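Local coordinates for cell wall surface anchor family protein (Streptococcus agalactiae serogroup V, PDB 3PF2) that forms the shaft of the type 1 pilus of group B Streptococcus as its major pilin, here a calcium-binding C-terminal fragment, and is linked to cell adhesion, at residues Asp5-Asp10 against Leu156-Thr161; Ile37-Gly42 against Met110-Asn115; Lys46-Asp51 against Lys92-Pro97; Ile65-Lys70 against Ala130-Pro135; Leu57-Val62 against Tyr78-Pro83. One frame throughout, in Å; residues are numbered along the deposited sequence. Where two conformers were deposited one is given.

Interaction 1: residues Asp5-Asp10 against Leu156-Thr161; sequences DEPKTD and LQYDHT. With CA (calcium ion), chain C; CA (calcium ion), chain B.
Glu-6 and Tyr-158 make the polar link between two antiparallel stretches. The Tyr-158 hydroxyl donates to Glu-6 OE1, with a very short OH to OE1 distance of 2.5 Å, and this oxygen lies in the ring plane at its edge. Water 1 gives a second bond to Tyr-158 OH (2.9 Å) and another to Pro-7 O. Glu-6 OE2 sits 3.3 Å from His-160 NE2 over the imidazole face, at an angle unsuited to a hydrogen bond; carboxylate and ring are stacked, their planes 21° apart.

The apolar contacts centre on Pro-7. Tyr-158 CG stands between its backbone N and carbonyl carbon (chi1 67°), and Pro-7 CD meets the ring in a CH-pi contact, 3.5 Å from the centroid and only 3° off the normal. Pro-7 CB presses tightly on Leu-156 CD2 at 3.4 Å.

Calcium ions flank the pair. Asp-10 binds one through both carboxylate oxygens, with Lys-11, Asp-12, Asp-19 and waters 2 and 3. Bidentate Asp-159 and Thr-161 O and OG1 hold the other; Glu-45, Asp-163, Ala-165 and Asn-167 complete it. The lead-in to strand 9-13 packs on strand 155-159 of the other sheet, as in an Ig-like beta sandwich.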
# COMPACT_ATOMS: atom_id res chain seq x y z
N ASP A 5 24.56 -19.08 10.19
CA ASP A 5 23.15 -19.23 10.55
C ASP A 5 22.55 -17.88 10.93
O ASP A 5 21.43 -17.82 11.45
CB ASP A 5 23.00 -20.21 11.73
CG ASP A 5 23.85 -19.81 12.93
OD1 ASP A 5 24.34 -18.65 12.97
OD2 ASP A 5 24.05 -20.64 13.85
N GLU A 6 23.31 -16.80 10.71
CA GLU A 6 22.89 -15.46 11.11
C GLU A 6 21.69 -15.03 10.25
O GLU A 6 21.51 -15.55 9.15
CB GLU A 6 24.07 -14.49 11.01
CG GLU A 6 25.12 -14.71 12.11
CD GLU A 6 26.43 -13.97 11.88
OE1 GLU A 6 26.40 -12.80 11.43
OE2 GLU A 6 27.50 -14.56 12.14
N PRO A 7 20.87 -14.08 10.75
CA PRO A 7 19.58 -13.81 10.07
C PRO A 7 19.65 -13.28 8.62
O PRO A 7 20.43 -12.38 8.33
CB PRO A 7 18.93 -12.76 10.96
CG PRO A 7 19.55 -12.95 12.32
CD PRO A 7 20.99 -13.33 12.02
N LYS A 8 18.85 -13.88 7.75
CA LYS A 8 18.59 -13.34 6.42
C LYS A 8 17.21 -12.71 6.53
O LYS A 8 16.34 -13.23 7.23
CB LYS A 8 18.56 -14.46 5.39
CG LYS A 8 19.92 -14.97 4.95
CD LYS A 8 20.51 -15.89 6.00
CE LYS A 8 21.88 -16.35 5.61
NZ LYS A 8 22.56 -16.85 6.84
N THR A 9 17.00 -11.61 5.82
CA THR A 9 15.74 -10.87 5.93
C THR A 9 15.11 -10.65 4.56
O THR A 9 15.79 -10.65 3.55
CB THR A 9 15.94 -9.51 6.63
OG1 THR A 9 17.09 -8.83 6.08
CG2 THR A 9 16.15 -9.72 8.13
N ASP A 10 13.79 -10.50 4.55
CA ASP A 10 13.06 -10.17 3.33
C ASP A 10 11.79 -9.46 3.74
O ASP A 10 11.36 -9.56 4.89
CB ASP A 10 12.69 -11.45 2.56
CG ASP A 10 11.85 -11.18 1.32
OD1 ASP A 10 12.11 -10.20 0.62
OD2 ASP A 10 10.93 -11.95 1.03
N LEU A 156 17.31 -5.18 10.24
CA LEU A 156 17.48 -5.89 11.50
C LEU A 156 18.88 -5.61 12.01
O LEU A 156 19.84 -5.71 11.26
CB LEU A 156 17.28 -7.39 11.29
CG LEU A 156 17.71 -8.33 12.43
CD1 LEU A 156 16.86 -8.10 13.67
CD2 LEU A 156 17.64 -9.78 12.00
N GLN A 157 18.98 -5.21 13.28
CA GLN A 157 20.28 -5.13 13.96
C GLN A 157 20.27 -6.29 14.94
O GLN A 157 19.42 -6.34 15.83
CB GLN A 157 20.44 -3.80 14.71
CG GLN A 157 20.77 -2.59 13.82
CD GLN A 157 22.21 -2.59 13.30
OE1 GLN A 157 23.14 -3.02 14.00
NE2 GLN A 157 22.41 -2.10 12.08
N TYR A 158 21.17 -7.24 14.75
CA TYR A 158 21.21 -8.42 15.62
C TYR A 158 22.59 -8.56 16.25
O TYR A 158 23.61 -8.22 15.62
CB TYR A 158 20.84 -9.67 14.82
CG TYR A 158 21.85 -10.06 13.77
CD1 TYR A 158 22.93 -10.91 14.07
CD2 TYR A 158 21.74 -9.57 12.46
CE1 TYR A 158 23.87 -11.26 13.11
CE2 TYR A 158 22.68 -9.93 11.48
CZ TYR A 158 23.73 -10.78 11.82
OH TYR A 158 24.64 -11.13 10.88
N ASP A 159 22.62 -9.04 17.49
CA ASP A 159 23.87 -9.33 18.18
C ASP A 159 23.86 -10.81 18.53
O ASP A 159 23.17 -11.23 19.49
CB ASP A 159 24.03 -8.43 19.43
CG ASP A 159 25.38 -8.61 20.13
OD1 ASP A 159 25.99 -9.68 19.99
OD2 ASP A 159 25.80 -7.68 20.85
N HIS A 160 24.61 -11.58 17.75
CA HIS A 160 24.68 -13.04 17.85
C HIS A 160 25.75 -13.55 18.82
O HIS A 160 25.86 -14.76 19.04
CB HIS A 160 24.90 -13.68 16.46
CG HIS A 160 26.31 -13.67 15.96
ND1 HIS A 160 27.14 -14.77 16.06
CD2 HIS A 160 27.03 -12.72 15.32
CE1 HIS A 160 28.32 -14.48 15.53
NE2 HIS A 160 28.28 -13.25 15.08
N THR A 161 26.54 -12.63 19.37
CA THR A 161 27.64 -13.03 20.25
C THR A 161 27.33 -12.85 21.74
O THR A 161 27.12 -11.74 22.19
CB THR A 161 28.95 -12.29 19.90
OG1 THR A 161 28.72 -10.87 19.88
CG2 THR A 161 29.47 -12.75 18.55
CA CA C . 27.61 -9.32 21.66
CA CA B . 9.93 -10.37 -0.63
O HOH W 1 22.99 -11.89 8.64
O HOH W 2 11.18 -8.86 -1.95
O HOH W 3 10.29 -12.17 -2.16

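Interaction 2: residues Ile37-Gly42 against Met110-Asn115; sequences IPANLG and MTLVKN
Ile-37 meets Leu-112 and Val-113 mainly through its backbone. Water 4 accepts from Ile-37 N (2.9 Å) and donates to Val-113 O (2.8 Å), bridging two main chains that do not bond directly. Water 5 lies between Ile-37 O, at 2.7 Å, and Val-113 O. Leu-112 CD1 packs 3.4 Å from Ile-37 O; with chi1 at -51° the Leu-112 CG stands anti to its own carbonyl carbon, beside the backbone N. The Ile-37 side chain leads the other way, onto Phe-47 and Leu-107.

At Pro-38 the same methyl passes the carbonyl carbon, and it goes on to Ala-39, where Leu-112 CD1 is 3.6 Å from N and 4.1 Å from CB. One branch of a single leucine thus follows three successive residues. Beyond Ala-39 the chain turns, Leu-41 N bonding to Pro-38 O at 3.1 Å, and enters a short 3-10 segment whose Leu-41 side chain reaches Phe-47.

The loop between strands 29-35 and 46-52 is thereby set against the connection from helix 100-106 to helix 116-121, just before Asn-115 caps the latter helix and beside Ala-130, which bonds to the Val-113 backbone.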
# COMPACT_ATOMS: atom_id res chain seq x y z
N ILE A 37 15.54 -17.39 11.58
CA ILE A 37 15.90 -17.46 13.00
C ILE A 37 16.88 -18.61 13.18
O ILE A 37 16.62 -19.71 12.72
CB ILE A 37 14.63 -17.68 13.88
CG1 ILE A 37 13.67 -16.49 13.81
CG2 ILE A 37 15.02 -17.97 15.32
CD1 ILE A 37 14.24 -15.13 14.27
N PRO A 38 18.03 -18.36 13.85
CA PRO A 38 18.94 -19.46 14.17
C PRO A 38 18.51 -20.24 15.41
O PRO A 38 17.84 -19.68 16.29
CB PRO A 38 20.27 -18.75 14.42
CG PRO A 38 19.87 -17.42 14.95
CD PRO A 38 18.58 -17.05 14.26
N ALA A 39 18.89 -21.51 15.50
CA ALA A 39 18.64 -22.31 16.70
C ALA A 39 19.36 -21.76 17.94
O ALA A 39 18.88 -21.91 19.07
CB ALA A 39 19.00 -23.78 16.47
N ASN A 40 20.50 -21.10 17.72
CA ASN A 40 21.20 -20.41 18.82
C ASN A 40 20.70 -18.99 19.12
O ASN A 40 21.41 -18.16 19.70
CB ASN A 40 22.73 -20.44 18.61
CG ASN A 40 23.18 -19.70 17.34
OD1 ASN A 40 22.45 -18.90 16.76
ND2 ASN A 40 24.41 -19.98 16.92
N LEU A 41 19.45 -18.71 18.75
CA LEU A 41 18.83 -17.45 19.09
C LEU A 41 18.95 -17.12 20.60
O LEU A 41 19.03 -15.96 20.97
CB LEU A 41 17.35 -17.42 18.66
CG LEU A 41 16.63 -16.09 18.88
CD1 LEU A 41 17.23 -14.95 18.03
CD2 LEU A 41 15.14 -16.23 18.64
N GLY A 42 18.98 -18.16 21.44
CA GLY A 42 19.09 -17.97 22.89
C GLY A 42 20.30 -17.18 23.34
O GLY A 42 20.28 -16.54 24.40
N MET A 110 10.93 -27.54 15.58
CA MET A 110 10.74 -26.83 14.31
C MET A 110 11.92 -27.05 13.37
O MET A 110 13.05 -27.26 13.81
CB MET A 110 10.57 -25.34 14.54
CG MET A 110 9.19 -24.93 15.02
SD MET A 110 9.04 -23.14 15.19
CE MET A 110 7.63 -23.09 16.27
N THR A 111 11.64 -26.98 12.06
CA THR A 111 12.69 -26.95 11.05
C THR A 111 12.76 -25.50 10.55
O THR A 111 11.77 -24.95 10.09
CB THR A 111 12.43 -27.94 9.92
OG1 THR A 111 12.43 -29.28 10.45
CG2 THR A 111 13.50 -27.84 8.83
N LEU A 112 13.93 -24.90 10.69
CA LEU A 112 14.07 -23.46 10.46
C LEU A 112 14.50 -23.17 9.04
O LEU A 112 15.41 -23.82 8.50
CB LEU A 112 15.04 -22.84 11.48
CG LEU A 112 14.75 -23.18 12.95
CD1 LEU A 112 15.93 -22.85 13.88
CD2 LEU A 112 13.48 -22.50 13.43
N VAL A 113 13.83 -22.20 8.41
CA VAL A 113 14.27 -21.74 7.10
C VAL A 113 15.65 -21.11 7.28
O VAL A 113 15.90 -20.40 8.26
CB VAL A 113 13.28 -20.74 6.49
CG1 VAL A 113 13.82 -20.19 5.18
CG2 VAL A 113 11.94 -21.43 6.24
N LYS A 114 16.56 -21.38 6.36
CA LYS A 114 17.90 -20.82 6.54
C LYS A 114 18.47 -20.05 5.36
O LYS A 114 19.36 -19.24 5.54
CB LYS A 114 18.88 -21.88 7.05
CG LYS A 114 19.10 -23.03 6.12
CD LYS A 114 19.99 -24.08 6.78
CE LYS A 114 20.41 -25.14 5.80
NZ LYS A 114 21.32 -26.14 6.43
N ASN A 115 17.94 -20.30 4.17
CA ASN A 115 18.48 -19.74 2.93
C ASN A 115 17.69 -18.47 2.52
O ASN A 115 16.48 -18.42 2.67
CB ASN A 115 18.40 -20.86 1.87
CG ASN A 115 18.85 -20.43 0.51
OD1 ASN A 115 18.10 -19.78 -0.22
ND2 ASN A 115 20.07 -20.83 0.12
O HOH W 4 14.09 -19.30 10.03
O HOH W 5 17.73 -20.40 10.37

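Interaction 3: residues Lys46-Asp51 against Lys92-Pro97; sequences KFEITD and KITFKP
Phe-47 to Thr-50 and Lys-92 to Phe-95 run antiparallel as neighbouring strands of one five-stranded sheet, their axes 4.7 Å apart. Ile-49 and Ile-93 form the hydrogen-bonded pair: Ile-49 N donates to Ile-93 O at 2.9 Å in an almost straight bond (178°), and Ile-93 N returns one to Ile-49 O at 2.8 Å. Glu-48 with Thr-94, and Thr-50 with Lys-92, are the non-hydrogen-bonded pairs to either side. Toward Phe-95 the ladder opens: Phe-95 N still donates to Phe-47 O at 3.0 Å, but water 6 stands in for the return bond, accepting from Phe-47 N and donating to Phe-95 O.

The two phenylalanine side chains lie side by side and point the same way, yet their rings stand nearly perpendicular (86°). With Phe-47 CG anti to its backbone N (chi1 -163°), the edge of that ring is turned to the face of Phe-95 in an offset edge-to-face pair, Phe-47 CD2 lying 3.6 Å from Phe-95 CD1. Ile-49 CD1 approaches Phe-95 CE1 obliquely at 4.4 Å.

On the other face the aliphatic part of Lys-92 runs beside Thr-50, its CG 3.8 Å from Thr-50 OG1. Phe-47, Ile-49, Ile-93 and Phe-95 instead meet Leu-132 or Ile-134 of the opposing sheet, the division into polar outer and apolar inner faces expected of an Ig-like beta sandwich.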
# COMPACT_ATOMS: atom_id res chain seq x y z
N LYS A 46 20.84 -8.78 21.10
CA LYS A 46 20.03 -7.75 20.46
C LYS A 46 19.31 -8.37 19.26
O LYS A 46 19.87 -9.21 18.55
CB LYS A 46 20.89 -6.58 19.97
CG LYS A 46 20.08 -5.34 19.59
CD LYS A 46 20.91 -4.30 18.85
CE LYS A 46 22.00 -3.68 19.72
NZ LYS A 46 21.49 -3.10 21.01
N PHE A 47 18.07 -7.96 19.05
CA PHE A 47 17.33 -8.37 17.85
C PHE A 47 16.27 -7.29 17.68
O PHE A 47 15.17 -7.38 18.21
CB PHE A 47 16.72 -9.76 18.05
CG PHE A 47 16.30 -10.43 16.76
CD1 PHE A 47 17.09 -11.41 16.18
CD2 PHE A 47 15.09 -10.09 16.16
CE1 PHE A 47 16.71 -12.04 15.00
CE2 PHE A 47 14.70 -10.71 14.97
CZ PHE A 47 15.51 -11.69 14.40
N GLU A 48 16.64 -6.26 16.93
CA GLU A 48 15.83 -5.05 16.81
C GLU A 48 15.57 -4.75 15.34
O GLU A 48 16.52 -4.68 14.54
CB GLU A 48 16.54 -3.86 17.45
CG GLU A 48 16.65 -3.90 18.96
CD GLU A 48 17.45 -2.75 19.53
OE1 GLU A 48 17.86 -1.86 18.75
OE2 GLU A 48 17.66 -2.71 20.77
N ILE A 49 14.30 -4.56 15.01
CA ILE A 49 13.90 -4.27 13.64
C ILE A 49 13.46 -2.82 13.52
O ILE A 49 12.67 -2.35 14.34
CB ILE A 49 12.82 -5.27 13.17
CG1 ILE A 49 13.50 -6.61 12.86
CG2 ILE A 49 12.06 -4.72 11.94
CD1 ILE A 49 12.57 -7.76 12.59
N THR A 50 13.97 -2.11 12.52
CA THR A 50 13.59 -0.72 12.27
C THR A 50 13.09 -0.58 10.82
O THR A 50 13.77 -0.97 9.88
CB THR A 50 14.76 0.24 12.49
OG1 THR A 50 15.22 0.12 13.85
CG2 THR A 50 14.34 1.67 12.21
N ASP A 51 11.90 -0.01 10.67
CA ASP A 51 11.28 0.18 9.36
C ASP A 51 10.85 1.63 9.23
O ASP A 51 9.90 2.07 9.91
CB ASP A 51 10.08 -0.77 9.24
CG ASP A 51 9.48 -0.81 7.84
OD1 ASP A 51 9.51 0.21 7.14
OD2 ASP A 51 8.96 -1.89 7.48
N LYS A 92 9.83 0.73 15.16
CA LYS A 92 10.89 -0.10 15.73
C LYS A 92 10.27 -1.20 16.56
O LYS A 92 9.40 -0.93 17.39
CB LYS A 92 11.82 0.74 16.59
CG LYS A 92 13.07 -0.00 17.04
CD LYS A 92 13.78 0.77 18.15
CE LYS A 92 14.48 2.01 17.64
NZ LYS A 92 14.97 2.80 18.82
N ILE A 93 10.67 -2.44 16.30
CA ILE A 93 10.21 -3.60 17.06
C ILE A 93 11.42 -4.25 17.74
O ILE A 93 12.34 -4.72 17.09
CB ILE A 93 9.46 -4.63 16.19
CG1 ILE A 93 8.22 -3.99 15.56
CG2 ILE A 93 9.10 -5.90 17.00
CD1 ILE A 93 7.59 -4.82 14.49
N THR A 94 11.39 -4.25 19.07
CA THR A 94 12.52 -4.71 19.86
C THR A 94 12.17 -6.02 20.55
O THR A 94 11.25 -6.07 21.38
CB THR A 94 12.93 -3.65 20.91
OG1 THR A 94 13.15 -2.39 20.26
CG2 THR A 94 14.19 -4.07 21.67
N PHE A 95 12.88 -7.07 20.18
CA PHE A 95 12.71 -8.36 20.82
C PHE A 95 13.56 -8.36 22.08
O PHE A 95 14.70 -7.89 22.07
CB PHE A 95 13.02 -9.51 19.85
CG PHE A 95 11.99 -9.62 18.74
CD1 PHE A 95 12.04 -8.75 17.64
CD2 PHE A 95 10.97 -10.56 18.82
CE1 PHE A 95 11.08 -8.83 16.62
CE2 PHE A 95 10.00 -10.65 17.80
CZ PHE A 95 10.05 -9.77 16.70
N LYS A 96 12.96 -8.81 23.19
CA LYS A 96 13.56 -8.62 24.51
C LYS A 96 14.73 -9.57 24.72
O LYS A 96 14.54 -10.78 24.69
CB LYS A 96 12.51 -8.86 25.61
CG LYS A 96 11.33 -7.91 25.60
CD LYS A 96 10.61 -7.94 26.94
CE LYS A 96 9.54 -6.87 27.00
NZ LYS A 96 9.15 -6.53 28.40
N PRO A 97 15.95 -9.02 24.92
CA PRO A 97 17.10 -9.90 25.16
C PRO A 97 16.91 -10.85 26.34
O PRO A 97 17.28 -12.03 26.24
CB PRO A 97 18.24 -8.91 25.41
CG PRO A 97 17.85 -7.70 24.62
CD PRO A 97 16.35 -7.61 24.82
O HOH W 6 16.59 -6.50 21.13

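Interaction 4: residues Ile65-Lys70 against Ala130-Pro135; sequences IKIGSK and AFLEIP
Leu-132 crosses both Ile-65 and Ile-67 obliquely. One branch does the touching: with Leu-132 CG anti to its backbone N (chi1 177°), CD1 lies 3.6 Å from Ile-65 CG2 and 3.8 Å from Ile-67 CG1. Ile-134 instead lies alongside Ile-65 and points the same way, its CG2 4.0 Å from Ile-65 CD1. The three isoleucines and the leucine make a continuous apolar strip.

Lys-66 and Glu-133 turn to the other face. Their backbones form the hydrogen-bonded pair, Lys-66 N to Glu-133 O at 3.1 Å and Glu-133 N to Lys-66 O at 2.9 Å, but their charged ends stay apart; Asn-125 ND2 serves Glu-133 OE1 and also Phe-131 O.

Where the strand ends, a type II' beta turn from Ile-67 to Lys-70 leads into strand 70-72, closed by backbone bonds in both directions between these two residues. Gly-68 has a positive phi of 54°, which by itself favours glycine, and brings its CA to 3.7 Å from Ala-130 CB. Strands 57-67 and 132-140 are adjacent in an antiparallel sheet, whose apolar face is one wall of the Ig-like sandwich core.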
# COMPACT_ATOMS: atom_id res chain seq x y z
N ILE A 65 2.58 -11.71 15.55
CA ILE A 65 3.95 -12.14 15.23
C ILE A 65 4.10 -13.65 15.45
O ILE A 65 3.76 -14.15 16.53
CB ILE A 65 5.01 -11.32 16.01
CG1 ILE A 65 4.88 -9.84 15.65
CG2 ILE A 65 6.43 -11.84 15.75
CD1 ILE A 65 5.94 -8.94 16.25
N LYS A 66 4.60 -14.35 14.43
CA LYS A 66 4.65 -15.81 14.40
C LYS A 66 6.04 -16.33 14.11
O LYS A 66 6.77 -15.74 13.32
CB LYS A 66 3.73 -16.39 13.30
CG LYS A 66 2.30 -15.91 13.32
CD LYS A 66 1.52 -16.45 14.52
CE LYS A 66 1.49 -17.98 14.55
NZ LYS A 66 0.60 -18.58 13.51
N ILE A 67 6.39 -17.44 14.76
CA ILE A 67 7.47 -18.31 14.30
C ILE A 67 6.88 -19.69 14.11
O ILE A 67 6.41 -20.32 15.07
CB ILE A 67 8.67 -18.36 15.28
CG1 ILE A 67 9.27 -16.97 15.47
CG2 ILE A 67 9.72 -19.32 14.74
CD1 ILE A 67 10.26 -16.86 16.63
N GLY A 68 6.88 -20.17 12.86
CA GLY A 68 6.18 -21.41 12.51
C GLY A 68 4.75 -21.24 12.99
O GLY A 68 4.15 -20.19 12.78
N SER A 69 4.23 -22.25 13.68
CA SER A 69 2.85 -22.23 14.18
C SER A 69 2.72 -21.42 15.47
O SER A 69 1.61 -21.24 15.98
CB SER A 69 2.37 -23.65 14.44
OG SER A 69 3.08 -24.20 15.53
N LYS A 70 3.84 -20.96 16.01
CA LYS A 70 3.85 -20.37 17.34
C LYS A 70 3.69 -18.87 17.31
O LYS A 70 4.20 -18.18 16.42
CB LYS A 70 5.14 -20.75 18.07
CG LYS A 70 5.23 -22.22 18.41
CD LYS A 70 5.13 -22.45 19.90
CE LYS A 70 5.30 -23.93 20.24
NZ LYS A 70 6.68 -24.47 19.98
N ALA A 130 9.96 -22.94 9.25
CA ALA A 130 9.63 -21.83 10.15
C ALA A 130 10.57 -20.65 10.03
O ALA A 130 11.79 -20.82 9.83
CB ALA A 130 9.62 -22.31 11.61
N PHE A 131 10.01 -19.46 10.18
CA PHE A 131 10.77 -18.21 10.20
C PHE A 131 9.99 -17.16 10.99
O PHE A 131 8.83 -17.40 11.35
CB PHE A 131 11.08 -17.75 8.76
CG PHE A 131 9.85 -17.37 7.97
CD1 PHE A 131 9.41 -16.04 7.95
CD2 PHE A 131 9.15 -18.34 7.25
CE1 PHE A 131 8.26 -15.68 7.23
CE2 PHE A 131 8.00 -17.98 6.52
CZ PHE A 131 7.57 -16.64 6.52
N LEU A 132 10.63 -16.03 11.27
CA LEU A 132 9.97 -14.94 11.99
C LEU A 132 9.17 -14.09 11.02
O LEU A 132 9.71 -13.56 10.04
CB LEU A 132 10.98 -14.06 12.75
CG LEU A 132 10.40 -12.84 13.49
CD1 LEU A 132 9.57 -13.30 14.69
CD2 LEU A 132 11.49 -11.87 13.95
N GLU A 133 7.87 -13.98 11.29
CA GLU A 133 6.94 -13.27 10.43
C GLU A 133 6.26 -12.16 11.21
O GLU A 133 5.64 -12.41 12.25
CB GLU A 133 5.91 -14.26 9.87
CG GLU A 133 4.73 -13.63 9.13
CD GLU A 133 3.64 -14.64 8.81
OE1 GLU A 133 3.82 -15.86 9.03
OE2 GLU A 133 2.59 -14.20 8.29
N ILE A 134 6.39 -10.94 10.72
CA ILE A 134 5.80 -9.76 11.35
C ILE A 134 4.87 -9.05 10.37
O ILE A 134 5.33 -8.34 9.48
CB ILE A 134 6.87 -8.74 11.85
CG1 ILE A 134 7.92 -9.42 12.73
CG2 ILE A 134 6.19 -7.55 12.56
CD1 ILE A 134 9.04 -8.50 13.13
N PRO A 135 3.55 -9.25 10.53
CA PRO A 135 2.60 -8.52 9.68
C PRO A 135 2.42 -7.09 10.17
O PRO A 135 2.23 -6.86 11.37
CB PRO A 135 1.29 -9.32 9.81
CG PRO A 135 1.50 -10.30 10.92
CD PRO A 135 2.87 -10.08 11.54

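Interaction 5: residues Leu57-Val62 against Tyr78-Pro83; sequences LTYKSV and YTIDEP
Tyr-78 OH and water 7 are 2.6 Å apart, and the same water gives a weak bond to Val-62 O, a solvent link between the two sheets of the Ig-like beta sandwich. Strand 78-81 is the outermost strand of one sheet, while strand 57-67 belongs to the other; their touching parts run antiparallel as facing layers, not as paired neighbours.

Tyr-59 carries most of the packing. Pro-83 CD sits over the centre of its ring in a CH-pi contact, 3.6 Å from the centroid and 14° off the normal, and Pro-83 CG comes to 3.5 Å from Tyr-59 CG. With Tyr-59 CG anti to the backbone N (chi1 164°), beside the carbonyl carbon, the opposite face of the ring lies over the chain at Ser-61, whose N is 3.7 Å above the plane; the ring is sandwiched between its own strand and the proline. Glu-82 passes the phenol end at about a right angle, its CG 3.6 Å from Tyr-59 OH.

A classic beta bulge, Lys-60 and Ser-61 both facing Ala-137, interrupts the strand between Tyr-59 and Val-62. Past it, Val-62 and Ile-80 reach for each other tip to tip, with Ile-80 CD1 3.8 Å from Val-62 CB.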
# COMPACT_ATOMS: atom_id res chain seq x y z
N LEU A 57 3.06 6.19 2.77
CA LEU A 57 2.47 5.09 3.53
C LEU A 57 2.06 5.56 4.92
O LEU A 57 2.80 6.30 5.56
CB LEU A 57 3.45 3.93 3.64
CG LEU A 57 3.94 3.29 2.33
CD1 LEU A 57 4.99 2.26 2.61
CD2 LEU A 57 2.79 2.65 1.55
N THR A 58 0.88 5.13 5.37
CA THR A 58 0.46 5.34 6.76
C THR A 58 0.41 4.01 7.49
O THR A 58 -0.32 3.10 7.11
CB THR A 58 -0.92 6.08 6.84
OG1 THR A 58 -0.79 7.39 6.28
CG2 THR A 58 -1.40 6.20 8.32
N TYR A 59 1.22 3.89 8.55
CA TYR A 59 1.21 2.77 9.47
C TYR A 59 -0.10 2.70 10.26
O TYR A 59 -0.62 3.74 10.72
CB TYR A 59 2.40 2.90 10.44
CG TYR A 59 2.32 2.02 11.68
CD1 TYR A 59 2.89 0.74 11.70
CD2 TYR A 59 1.70 2.48 12.84
CE1 TYR A 59 2.83 -0.06 12.84
CE2 TYR A 59 1.62 1.70 13.98
CZ TYR A 59 2.20 0.44 13.97
OH TYR A 59 2.14 -0.35 15.10
N LYS A 60 -0.64 1.50 10.41
CA LYS A 60 -1.89 1.29 11.16
C LYS A 60 -1.66 0.52 12.45
O LYS A 60 -2.09 0.96 13.51
CB LYS A 60 -2.96 0.59 10.33
CG LYS A 60 -3.55 1.44 9.22
CD LYS A 60 -4.24 2.70 9.77
CE LYS A 60 -4.47 3.72 8.66
NZ LYS A 60 -5.26 4.89 9.16
N SER A 61 -1.01 -0.64 12.35
CA SER A 61 -0.79 -1.50 13.51
C SER A 61 0.16 -2.61 13.15
O SER A 61 0.43 -2.86 11.97
CB SER A 61 -2.12 -2.13 13.97
OG SER A 61 -2.74 -2.80 12.90
N VAL A 62 0.68 -3.29 14.18
CA VAL A 62 1.40 -4.54 14.00
C VAL A 62 0.45 -5.68 14.37
O VAL A 62 -0.28 -5.60 15.37
CB VAL A 62 2.68 -4.61 14.86
CG1 VAL A 62 3.39 -5.95 14.70
CG2 VAL A 62 3.65 -3.43 14.52
N TYR A 78 8.38 -9.00 23.07
CA TYR A 78 8.82 -7.87 22.25
C TYR A 78 8.08 -6.58 22.60
O TYR A 78 7.01 -6.63 23.21
CB TYR A 78 8.63 -8.19 20.75
CG TYR A 78 7.18 -8.32 20.29
CD1 TYR A 78 6.45 -7.19 19.93
CD2 TYR A 78 6.56 -9.56 20.21
CE1 TYR A 78 5.13 -7.28 19.52
CE2 TYR A 78 5.21 -9.67 19.77
CZ TYR A 78 4.52 -8.52 19.44
OH TYR A 78 3.20 -8.57 19.01
N THR A 79 8.64 -5.44 22.21
CA THR A 79 7.98 -4.15 22.35
C THR A 79 7.93 -3.39 21.02
O THR A 79 8.77 -3.59 20.13
CB THR A 79 8.66 -3.24 23.41
OG1 THR A 79 9.92 -2.76 22.91
CG2 THR A 79 8.88 -4.00 24.72
N ILE A 80 6.96 -2.50 20.90
CA ILE A 80 6.75 -1.72 19.70
C ILE A 80 6.94 -0.23 19.99
O ILE A 80 6.43 0.29 20.99
CB ILE A 80 5.33 -1.99 19.15
CG1 ILE A 80 5.27 -3.38 18.51
CG2 ILE A 80 4.89 -0.88 18.19
CD1 ILE A 80 3.85 -3.94 18.42
N ASP A 81 7.67 0.45 19.11
CA ASP A 81 7.73 1.90 19.08
C ASP A 81 7.10 2.33 17.75
O ASP A 81 7.66 2.09 16.68
CB ASP A 81 9.19 2.36 19.18
CG ASP A 81 9.32 3.86 19.32
OD1 ASP A 81 8.52 4.48 20.06
OD2 ASP A 81 10.24 4.43 18.70
N GLU A 82 5.91 2.93 17.82
CA GLU A 82 5.14 3.23 16.60
C GLU A 82 5.67 4.45 15.84
O GLU A 82 6.25 5.35 16.44
CB GLU A 82 3.66 3.43 16.93
CG GLU A 82 3.00 2.19 17.50
CD GLU A 82 1.85 2.51 18.46
OE1 GLU A 82 1.07 3.45 18.20
OE2 GLU A 82 1.72 1.79 19.48
N PRO A 83 5.46 4.48 14.51
CA PRO A 83 5.81 5.63 13.66
C PRO A 83 5.08 6.88 14.11
O PRO A 83 3.89 6.82 14.42
CB PRO A 83 5.27 5.21 12.29
CG PRO A 83 5.31 3.76 12.30
CD PRO A 83 4.99 3.34 13.71
O HOH W 7 1.57 -6.97 17.71

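All five contacts lie in one Ig-like domain. Interactions 1 and 5, their centres 21 Å apart, tie its two main sheets together; interaction 3 pairs strands within one sheet and interaction 4 within the other. These two touch across the core, Phe-47 and Phe-95 against Leu-132, Ile-49 and Ile-93 against Ile-134. Interaction 2, its centre about 11 Å from that of interaction 1, lies at the loop end, where Ile-37 and Leu-41 touch Phe-47. Along the chain, 5-10 and 156-161 enclose everything else, whereas interaction 4 alternates with 2, 3 and 5. Strand 46-52 bonds to both 155-159 and 90-95, so interactions 1 and 3 form a continuous layer running toward the calcium ion bound by Asp-159.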